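Local structure of PixA inclusion body protein (Burkholderia cenocepacia, 4LZK) at residues His35-Ile48 with Arg171-Gln183. The protein is of unknown function but belongs to the PixA family, whose members are named for proteins found in bacterial inclusion bodies. Residues are numbered along the deposited sequence; the frame is centred on the assembly and turned at random.
Sequences HPNPSLNAQNPTSI and RKSLFGYFFWVWQ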
ATOM      1  N   HIS C  35      -5.968 -12.219  23.221  1.00 20.83           N
ATOM      2  CA  HIS C  35      -5.878 -11.699  24.576  1.00 21.06           C
ATOM      3  C   HIS C  35      -6.971 -12.185  25.452  1.00 21.35           C
ATOM      4  O   HIS C  35      -7.799 -11.387  25.907  1.00 21.92           O
ATOM      5  CB  HIS C  35      -5.877 -10.149  24.581  1.00 20.54           C
ATOM      6  CG  HIS C  35      -4.709  -9.586  23.859  1.00 21.49           C
ATOM      7  ND1 HIS C  35      -4.726  -9.362  22.504  1.00 24.95           N
ATOM      8  CD2 HIS C  35      -3.465  -9.291  24.279  1.00 21.83           C
ATOM      9  CE1 HIS C  35      -3.545  -8.892  22.127  1.00 25.29           C
ATOM     10  NE2 HIS C  35      -2.759  -8.839  23.185  1.00 24.99           N
ATOM     11  N   PRO C  36      -6.978 -13.483  25.738  1.00 23.45           N
ATOM     12  CA  PRO C  36      -8.149 -14.061  26.418  1.00 26.19           C
ATOM     13  C   PRO C  36      -8.240 -13.702  27.874  1.00 26.48           C
ATOM     14  O   PRO C  36      -9.301 -13.924  28.474  1.00 24.25           O
ATOM     15  CB  PRO C  36      -7.952 -15.572  26.279  1.00 26.51           C
ATOM     16  CG  PRO C  36      -6.760 -15.750  25.380  1.00 29.42           C
ATOM     17  CD  PRO C  36      -5.970 -14.497  25.414  1.00 26.22           C
ATOM     18  N   ASN C  37      -7.141 -13.228  28.480  1.00 26.89           N
ATOM     19  CA  ASN C  37      -7.180 -12.841  29.913  1.00 29.01           C
ATOM     20  C   ASN C  37      -6.663 -11.420  30.110  1.00 31.16           C
ATOM     21  O   ASN C  37      -5.557 -11.230  30.610  1.00 24.89           O
ATOM     22  CB  ASN C  37      -6.363 -13.796  30.777  1.00 35.58           C
ATOM     23  CG  ASN C  37      -6.835 -15.222  30.669  1.00 40.93           C
ATOM     24  OD1 ASN C  37      -7.973 -15.527  31.030  1.00 48.27           O
ATOM     25  ND2 ASN C  37      -5.981 -16.105  30.141  1.00 41.56           N
ATOM     26  N   PRO C  38      -7.432 -10.428  29.657  1.00 25.17           N
ATOM     27  CA  PRO C  38      -6.876  -9.072  29.601  1.00 26.14           C
ATOM     28  C   PRO C  38      -7.077  -8.352  30.927  1.00 24.28           C
ATOM     29  O   PRO C  38      -7.644  -8.908  31.835  1.00 20.89           O
ATOM     30  CB  PRO C  38      -7.743  -8.414  28.527  1.00 25.99           C
ATOM     31  CG  PRO C  38      -9.098  -9.049  28.737  1.00 26.14           C
ATOM     32  CD  PRO C  38      -8.818 -10.486  29.157  1.00 27.05           C
ATOM     33  N   SER C  39      -6.609  -7.133  31.044  1.00 24.71           N
ATOM     34  CA  SER C  39      -6.802  -6.350  32.267  1.00 23.88           C
ATOM     35  C   SER C  39      -8.261  -5.937  32.439  1.00 25.48           C
ATOM     36  O   SER C  39      -8.951  -5.597  31.480  1.00 24.62           O
ATOM     37  CB  SER C  39      -5.881  -5.158  32.201  1.00 23.97           C
ATOM     38  OG  SER C  39      -6.081  -4.253  33.223  1.00 24.64           O
ATOM     39  N   LEU C  40      -8.761  -5.992  33.670  1.00 23.35           N
ATOM     40  CA  LEU C  40     -10.065  -5.456  33.951  1.00 24.07           C
ATOM     41  C   LEU C  40      -9.942  -4.235  34.805  1.00 25.11           C
ATOM     42  O   LEU C  40     -10.906  -3.834  35.415  1.00 24.74           O
ATOM     43  CB  LEU C  40     -10.989  -6.480  34.592  1.00 29.10           C
ATOM     44  CG  LEU C  40     -10.994  -7.831  33.905  1.00 34.83           C
ATOM     45  CD1 LEU C  40     -11.594  -8.901  34.847  1.00 37.42           C
ATOM     46  CD2 LEU C  40     -11.711  -7.785  32.553  1.00 36.04           C
ATOM     47  N   ASN C  41      -8.748  -3.653  34.860  1.00 24.65           N
ATOM     48  CA  ASN C  41      -8.524  -2.375  35.464  1.00 25.31           C
ATOM     49  C   ASN C  41      -8.260  -1.249  34.392  1.00 25.34           C
ATOM     50  O   ASN C  41      -7.220  -1.214  33.752  1.00 21.79           O
ATOM     51  CB  ASN C  41      -7.329  -2.499  36.358  1.00 27.60           C
ATOM     52  CG  ASN C  41      -6.918  -1.188  36.958  1.00 31.27           C
ATOM     53  OD1 ASN C  41      -7.591  -0.168  36.805  1.00 35.27           O
ATOM     54  ND2 ASN C  41      -5.768  -1.178  37.558  1.00 37.92           N
ATOM     55  N   ALA C  42      -9.187  -0.348  34.249  1.00 23.67           N
ATOM     56  CA  ALA C  42      -9.115   0.674  33.187  1.00 25.37           C
ATOM     57  C   ALA C  42      -7.976   1.617  33.356  1.00 26.80           C
ATOM     58  O   ALA C  42      -7.587   2.337  32.412  1.00 24.27           O
ATOM     59  CB  ALA C  42     -10.417   1.425  33.132  1.00 24.92           C
ATOM     60  N   GLN C  43      -7.376   1.648  34.535  1.00 26.23           N
ATOM     61  CA  GLN C  43      -6.198   2.486  34.704  1.00 27.02           C
ATOM     62  C   GLN C  43      -4.966   1.751  34.264  1.00 25.24           C
ATOM     63  O   GLN C  43      -3.878   2.321  34.230  1.00 24.46           O
ATOM     64  CB  GLN C  43      -6.031   2.944  36.157  1.00 34.55           C
ATOM     65  CG  GLN C  43      -7.237   3.685  36.701  1.00 42.03           C
ATOM     66  CD  GLN C  43      -7.054   4.084  38.160  1.00 54.99           C
ATOM     67  OE1 GLN C  43      -7.960   3.912  39.005  1.00 63.68           O
ATOM     68  NE2 GLN C  43      -5.860   4.595  38.476  1.00 61.75           N
ATOM     69  N   ASN C  44      -5.110   0.480  33.936  1.00 21.82           N
ATOM     70  CA  ASN C  44      -3.983  -0.310  33.510  1.00 26.22           C
ATOM     71  C   ASN C  44      -4.340  -1.161  32.305  1.00 22.33           C
ATOM     72  O   ASN C  44      -4.355  -2.418  32.393  1.00 22.85           O
ATOM     73  CB  ASN C  44      -3.592  -1.261  34.636  1.00 32.46           C
ATOM     74  CG  ASN C  44      -2.148  -1.142  34.986  1.00 44.96           C
ATOM     75  OD1 ASN C  44      -1.759  -0.204  35.700  1.00 52.76           O
ATOM     76  ND2 ASN C  44      -1.322  -2.057  34.475  1.00 50.73           N
ATOM     77  N   PRO C  45      -4.530  -0.523  31.132  1.00 17.38           N
ATOM     78  CA  PRO C  45      -5.033  -1.290  29.986  1.00 16.22           C
ATOM     79  C   PRO C  45      -4.015  -2.220  29.361  1.00 16.00           C
ATOM     80  O   PRO C  45      -2.811  -1.990  29.477  1.00 14.47           O
ATOM     81  CB  PRO C  45      -5.461  -0.168  28.981  1.00 18.88           C
ATOM     82  CG  PRO C  45      -4.495   0.948  29.318  1.00 17.46           C
ATOM     83  CD  PRO C  45      -4.464   0.912  30.846  1.00 17.91           C
ATOM     84  N   THR C  46      -4.523  -3.286  28.740  1.00 14.22           N
ATOM     85  CA  THR C  46      -3.715  -4.268  28.052  1.00 15.65           C
ATOM     86  C   THR C  46      -3.258  -3.765  26.643  1.00 16.00           C
ATOM     87  O   THR C  46      -4.033  -3.383  25.832  1.00 13.39           O
ATOM     88  CB  THR C  46      -4.431  -5.595  27.932  1.00 16.60           C
ATOM     89  OG1 THR C  46      -4.617  -6.168  29.254  1.00 18.83           O
ATOM     90  CG2 THR C  46      -3.692  -6.546  27.049  1.00 16.61           C
ATOM     91  N   SER C  47      -1.949  -3.787  26.463  1.00 15.77           N
ATOM     92  CA  SER C  47      -1.305  -3.450  25.187  1.00 18.39           C
ATOM     93  C   SER C  47      -1.757  -4.379  24.081  1.00 19.57           C
ATOM     94  O   SER C  47      -1.716  -5.595  24.253  1.00 20.42           O
ATOM     95  CB  SER C  47       0.203  -3.609  25.375  1.00 21.32           C
ATOM     96  OG  SER C  47       0.795  -3.150  24.196  1.00 21.79           O
ATOM     97  N   ILE C  48      -2.157  -3.849  22.933  1.00 17.74           N
ATOM     98  CA  ILE C  48      -2.423  -4.621  21.738  1.00 17.93           C
ATOM     99  C   ILE C  48      -1.630  -4.082  20.573  1.00 19.48           C
ATOM    100  O   ILE C  48      -1.332  -2.882  20.512  1.00 16.30           O
ATOM    101  CB  ILE C  48      -3.920  -4.655  21.321  1.00 17.89           C
ATOM    102  CG1 ILE C  48      -4.356  -3.310  20.712  1.00 19.09           C
ATOM    103  CG2 ILE C  48      -4.770  -5.093  22.476  1.00 18.96           C
ATOM    104  CD1 ILE C  48      -5.809  -3.154  20.411  1.00 21.40           C
ATOM    105  N   ARG C 171     -27.487  -7.842  26.054  1.00 49.81           N
ATOM    106  CA  ARG C 171     -26.779  -7.165  27.171  1.00 49.65           C
ATOM    107  C   ARG C 171     -25.223  -7.207  27.066  1.00 52.72           C
ATOM    108  O   ARG C 171     -24.650  -8.256  26.745  1.00 46.36           O
ATOM    109  CB  ARG C 171     -27.184  -7.800  28.491  1.00 40.39           C
ATOM    110  N   LYS C 172     -24.569  -6.070  27.367  1.00 55.70           N
ATOM    111  CA  LYS C 172     -23.097  -5.929  27.316  1.00 50.77           C
ATOM    112  C   LYS C 172     -22.430  -6.430  28.594  1.00 39.79           C
ATOM    113  O   LYS C 172     -22.970  -6.267  29.641  1.00 50.54           O
ATOM    114  CB  LYS C 172     -22.684  -4.459  27.106  1.00 51.44           C
ATOM    115  CG  LYS C 172     -23.472  -3.728  26.045  1.00 59.60           C
ATOM    116  CD  LYS C 172     -22.608  -3.296  24.865  1.00 63.58           C
ATOM    117  CE  LYS C 172     -23.225  -2.106  24.126  1.00 69.14           C
ATOM    118  NZ  LYS C 172     -23.547  -0.939  25.009  1.00 68.32           N
ATOM    119  N   SER C 173     -21.245  -7.045  28.480  1.00 40.61           N
ATOM    120  CA  SER C 173     -20.395  -7.426  29.632  1.00 32.32           C
ATOM    121  C   SER C 173     -18.947  -6.995  29.319  1.00 26.24           C
ATOM    122  O   SER C 173     -18.479  -7.199  28.229  1.00 25.43           O
ATOM    123  CB  SER C 173     -20.370  -8.958  29.870  1.00 36.67           C
ATOM    124  OG  SER C 173     -21.432  -9.643  29.224  1.00 45.45           O
ATOM    125  N   LEU C 174     -18.236  -6.473  30.281  1.00 27.76           N
ATOM    126  CA  LEU C 174     -16.819  -6.135  30.075  1.00 27.15           C
ATOM    127  C   LEU C 174     -15.929  -7.335  29.764  1.00 28.30           C
ATOM    128  O   LEU C 174     -15.857  -8.278  30.551  1.00 23.19           O
ATOM    129  CB  LEU C 174     -16.277  -5.387  31.253  1.00 26.62           C
ATOM    130  CG  LEU C 174     -14.821  -4.919  31.161  1.00 26.49           C
ATOM    131  CD1 LEU C 174     -14.620  -3.813  30.111  1.00 23.37           C
ATOM    132  CD2 LEU C 174     -14.341  -4.499  32.536  1.00 27.92           C
ATOM    133  N   PHE C 175     -15.257  -7.303  28.616  1.00 21.02           N
ATOM    134  CA  PHE C 175     -14.246  -8.288  28.364  1.00 21.69           C
ATOM    135  C   PHE C 175     -12.887  -7.818  28.883  1.00 22.51           C
ATOM    136  O   PHE C 175     -12.165  -8.596  29.515  1.00 22.75           O
ATOM    137  CB  PHE C 175     -14.171  -8.575  26.892  1.00 21.53           C
ATOM    138  CG  PHE C 175     -13.217  -9.682  26.514  1.00 23.31           C
ATOM    139  CD1 PHE C 175     -13.610 -11.023  26.626  1.00 23.79           C
ATOM    140  CD2 PHE C 175     -11.939  -9.410  26.029  1.00 21.14           C
ATOM    141  CE1 PHE C 175     -12.755 -12.049  26.238  1.00 23.29           C
ATOM    142  CE2 PHE C 175     -11.065 -10.442  25.680  1.00 23.99           C
ATOM    143  CZ  PHE C 175     -11.473 -11.762  25.809  1.00 23.16           C
ATOM    144  N   GLY C 176     -12.488  -6.584  28.531  1.00 19.86           N
ATOM    145  CA  GLY C 176     -11.245  -6.017  29.023  1.00 21.17           C
ATOM    146  C   GLY C 176     -10.948  -4.577  28.593  1.00 18.13           C
ATOM    147  O   GLY C 176     -11.696  -3.991  27.804  1.00 17.61           O
ATOM    148  N   TYR C 177      -9.881  -4.019  29.166  1.00 15.61           N
ATOM    149  CA  TYR C 177      -9.421  -2.699  28.790  1.00 15.88           C
ATOM    150  C   TYR C 177      -8.097  -2.813  28.048  1.00 14.52           C
ATOM    151  O   TYR C 177      -7.202  -3.522  28.470  1.00 13.72           O
ATOM    152  CB  TYR C 177      -9.278  -1.755  29.948  1.00 17.70           C
ATOM    153  CG  TYR C 177     -10.526  -1.554  30.753  1.00 21.07           C
ATOM    154  CD1 TYR C 177     -11.481  -0.604  30.359  1.00 24.75           C
ATOM    155  CD2 TYR C 177     -10.758  -2.311  31.931  1.00 24.22           C
ATOM    156  CE1 TYR C 177     -12.657  -0.403  31.084  1.00 26.64           C
ATOM    157  CE2 TYR C 177     -11.911  -2.113  32.677  1.00 28.02           C
ATOM    158  CZ  TYR C 177     -12.840  -1.156  32.285  1.00 28.60           C
ATOM    159  OH  TYR C 177     -13.956  -0.912  33.044  1.00 27.18           O
ATOM    160  N   PHE C 178      -7.985  -2.120  26.925  1.00 13.58           N
ATOM    161  CA  PHE C 178      -6.895  -2.299  26.025  1.00 13.30           C
ATOM    162  C   PHE C 178      -6.424  -0.948  25.495  1.00 14.55           C
ATOM    163  O   PHE C 178      -7.126   0.015  25.630  1.00 14.79           O
ATOM    164  CB  PHE C 178      -7.337  -3.110  24.785  1.00 14.68           C
ATOM    165  CG  PHE C 178      -7.810  -4.484  25.076  1.00 14.52           C
ATOM    166  CD1 PHE C 178      -6.956  -5.521  25.117  1.00 15.20           C
ATOM    167  CD2 PHE C 178      -9.154  -4.733  25.269  1.00 15.22           C
ATOM    168  CE1 PHE C 178      -7.393  -6.856  25.343  1.00 16.33           C
ATOM    169  CE2 PHE C 178      -9.610  -6.027  25.496  1.00 16.09           C
ATOM    170  CZ  PHE C 178      -8.731  -7.104  25.534  1.00 17.02           C
ATOM    171  N   PHE C 179      -5.146  -0.868  25.013  1.00 13.60           N
ATOM    172  CA  PHE C 179      -4.691   0.275  24.309  1.00 13.08           C
ATOM    173  C   PHE C 179      -3.766  -0.045  23.166  1.00 12.31           C
ATOM    174  O   PHE C 179      -3.071  -1.086  23.177  1.00 12.47           O
ATOM    175  CB  PHE C 179      -3.996   1.247  25.248  1.00 14.16           C
ATOM    176  CG  PHE C 179      -2.571   0.875  25.580  1.00 13.30           C
ATOM    177  CD1 PHE C 179      -2.309  -0.005  26.592  1.00 14.72           C
ATOM    178  CD2 PHE C 179      -1.491   1.507  24.944  1.00 14.61           C
ATOM    179  CE1 PHE C 179      -0.977  -0.344  26.927  1.00 16.26           C
ATOM    180  CE2 PHE C 179      -0.183   1.147  25.262  1.00 15.31           C
ATOM    181  CZ  PHE C 179       0.065   0.237  26.294  1.00 14.90           C
ATOM    182  N   TRP C 180      -3.751   0.838  22.176  1.00 11.96           N
ATOM    183  CA  TRP C 180      -2.815   0.715  21.070  1.00 12.46           C
ATOM    184  C   TRP C 180      -2.119   2.065  20.872  1.00 14.17           C
ATOM    185  O   TRP C 180      -2.586   3.125  21.392  1.00 11.88           O
ATOM    186  CB  TRP C 180      -3.495   0.326  19.807  1.00 13.26           C
ATOM    187  CG  TRP C 180      -4.190   1.437  19.025  1.00 13.42           C
ATOM    188  CD1 TRP C 180      -3.638   2.156  18.000  1.00 13.35           C
ATOM    189  CD2 TRP C 180      -5.520   1.925  19.168  1.00 13.78           C
ATOM    190  NE1 TRP C 180      -4.521   3.011  17.504  1.00 15.76           N
ATOM    191  CE2 TRP C 180      -5.682   2.971  18.220  1.00 13.46           C
ATOM    192  CE3 TRP C 180      -6.589   1.611  19.996  1.00 14.02           C
ATOM    193  CZ2 TRP C 180      -6.885   3.685  18.071  1.00 14.67           C
ATOM    194  CZ3 TRP C 180      -7.770   2.318  19.859  1.00 13.51           C
ATOM    195  CH2 TRP C 180      -7.918   3.354  18.915  1.00 14.38           C
ATOM    196  N   VAL C 181      -1.003   2.049  20.164  1.00 12.83           N
ATOM    197  CA  VAL C 181      -0.267   3.245  19.928  1.00 12.56           C
ATOM    198  C   VAL C 181      -0.290   3.521  18.470  1.00 12.83           C
ATOM    199  O   VAL C 181      -0.114   2.594  17.649  1.00 11.40           O
ATOM    200  CB  VAL C 181       1.171   3.062  20.416  1.00 13.87           C
ATOM    201  CG1 VAL C 181       2.048   4.233  20.125  1.00 12.71           C
ATOM    202  CG2 VAL C 181       1.178   2.725  21.893  1.00 14.73           C
ATOM    203  N   TRP C 182      -0.478   4.786  18.111  1.00 12.28           N
ATOM    204  CA  TRP C 182      -0.469   5.221  16.751  1.00 11.31           C
ATOM    205  C   TRP C 182       0.428   6.429  16.636  1.00 13.10           C
ATOM    206  O   TRP C 182       0.849   6.979  17.653  1.00 13.17           O
ATOM    207  CB  TRP C 182      -1.897   5.473  16.271  1.00 11.85           C
ATOM    208  CG  TRP C 182      -2.770   6.355  17.051  1.00 12.55           C
ATOM    209  CD1 TRP C 182      -3.426   6.074  18.194  1.00 13.28           C
ATOM    210  CD2 TRP C 182      -3.182   7.696  16.672  1.00 14.90           C
ATOM    211  NE1 TRP C 182      -4.174   7.167  18.618  1.00 14.57           N
ATOM    212  CE2 TRP C 182      -4.075   8.164  17.695  1.00 14.99           C
ATOM    213  CE3 TRP C 182      -2.877   8.536  15.598  1.00 16.01           C
ATOM    214  CZ2 TRP C 182      -4.621   9.411  17.682  1.00 16.00           C
ATOM    215  CZ3 TRP C 182      -3.424   9.785  15.565  1.00 18.61           C
ATOM    216  CH2 TRP C 182      -4.301  10.232  16.617  1.00 17.36           C
ATOM    217  N   GLN C 183       0.697   6.874  15.432  1.00 14.38           N
ATOM    218  CA  GLN C 183       1.729   7.882  15.185  1.00 17.02           C
ATOM    219  C   GLN C 183       1.192   9.005  14.292  1.00 16.75           C
ATOM    220  O   GLN C 183       0.405   8.786  13.353  1.00 15.69           O
ATOM    221  CB  GLN C 183       2.978   7.240  14.483  1.00 18.76           C
ATOM    222  CG  GLN C 183       3.456   5.980  15.146  1.00 21.83           C
ATOM    223  CD  GLN C 183       4.542   5.227  14.360  1.00 23.86           C
ATOM    224  OE1 GLN C 183       4.471   5.109  13.148  1.00 25.01           O
ATOM    225  NE2 GLN C 183       5.538   4.712  15.078  1.00 23.36           N
TER
HETATM  226  O   HOH W   1       0.120  -0.849  22.818  1.00 20.89           O
HETATM  227  O   HOH W   2      -0.065  -0.628  19.714  1.00 25.18           O
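Thr-46 and Ser-47 run parallel to Phe-178 and Phe-179 at the side of strand 172-186, with backbone hydrogen bonds from Thr-46 N to Tyr-177 O (2.7 Å), Phe-179 N to Thr-46 O and Ile-48 N to Phe-179 O. Water 2 continues the pairing, donating a hydrogen bond to Ile-48 O and accepting one from Val-181 N. Upstream, Tyr-177 N donates to Ser-39 O (3.0 Å, 163° at the hydrogen). The ring of Tyr-177 is sandwiched: Ala-42 CB sits 3.5 Å from its centroid, a CH-pi contact over the face, while Leu-174 CD1 covers the opposite face nearer the rim. Phe-178 shares a face of the sheet with Thr-46; with its CG anti to the carbonyl carbon (chi1 -62°), CZ meets Pro-38 CB at 3.4 Å and CD1 meets Ile-48 CG2 at 3.5 Å. The same ring points its edge at the face of His-35 in an offset edge-to-face pair, planes at 75°. On the other face of the sheet, Pro-45 CG packs on Phe-179 CD1 (3.6 Å) and Ser-47 CB lies by CE1. Within the loop, Thr-46 OG1 accepts from Ser-39 N (2.8 Å), and Ser-39 OG closes an ST turn with Asn-41 N. Phe-175 and Gly-176 form a classic beta bulge opposite Leu-164. The loop after helix 28-34 adds a short parallel strand alongside 172-186, in one of the two mixed sheets of what is probably a cupredoxin-like beta-sandwich.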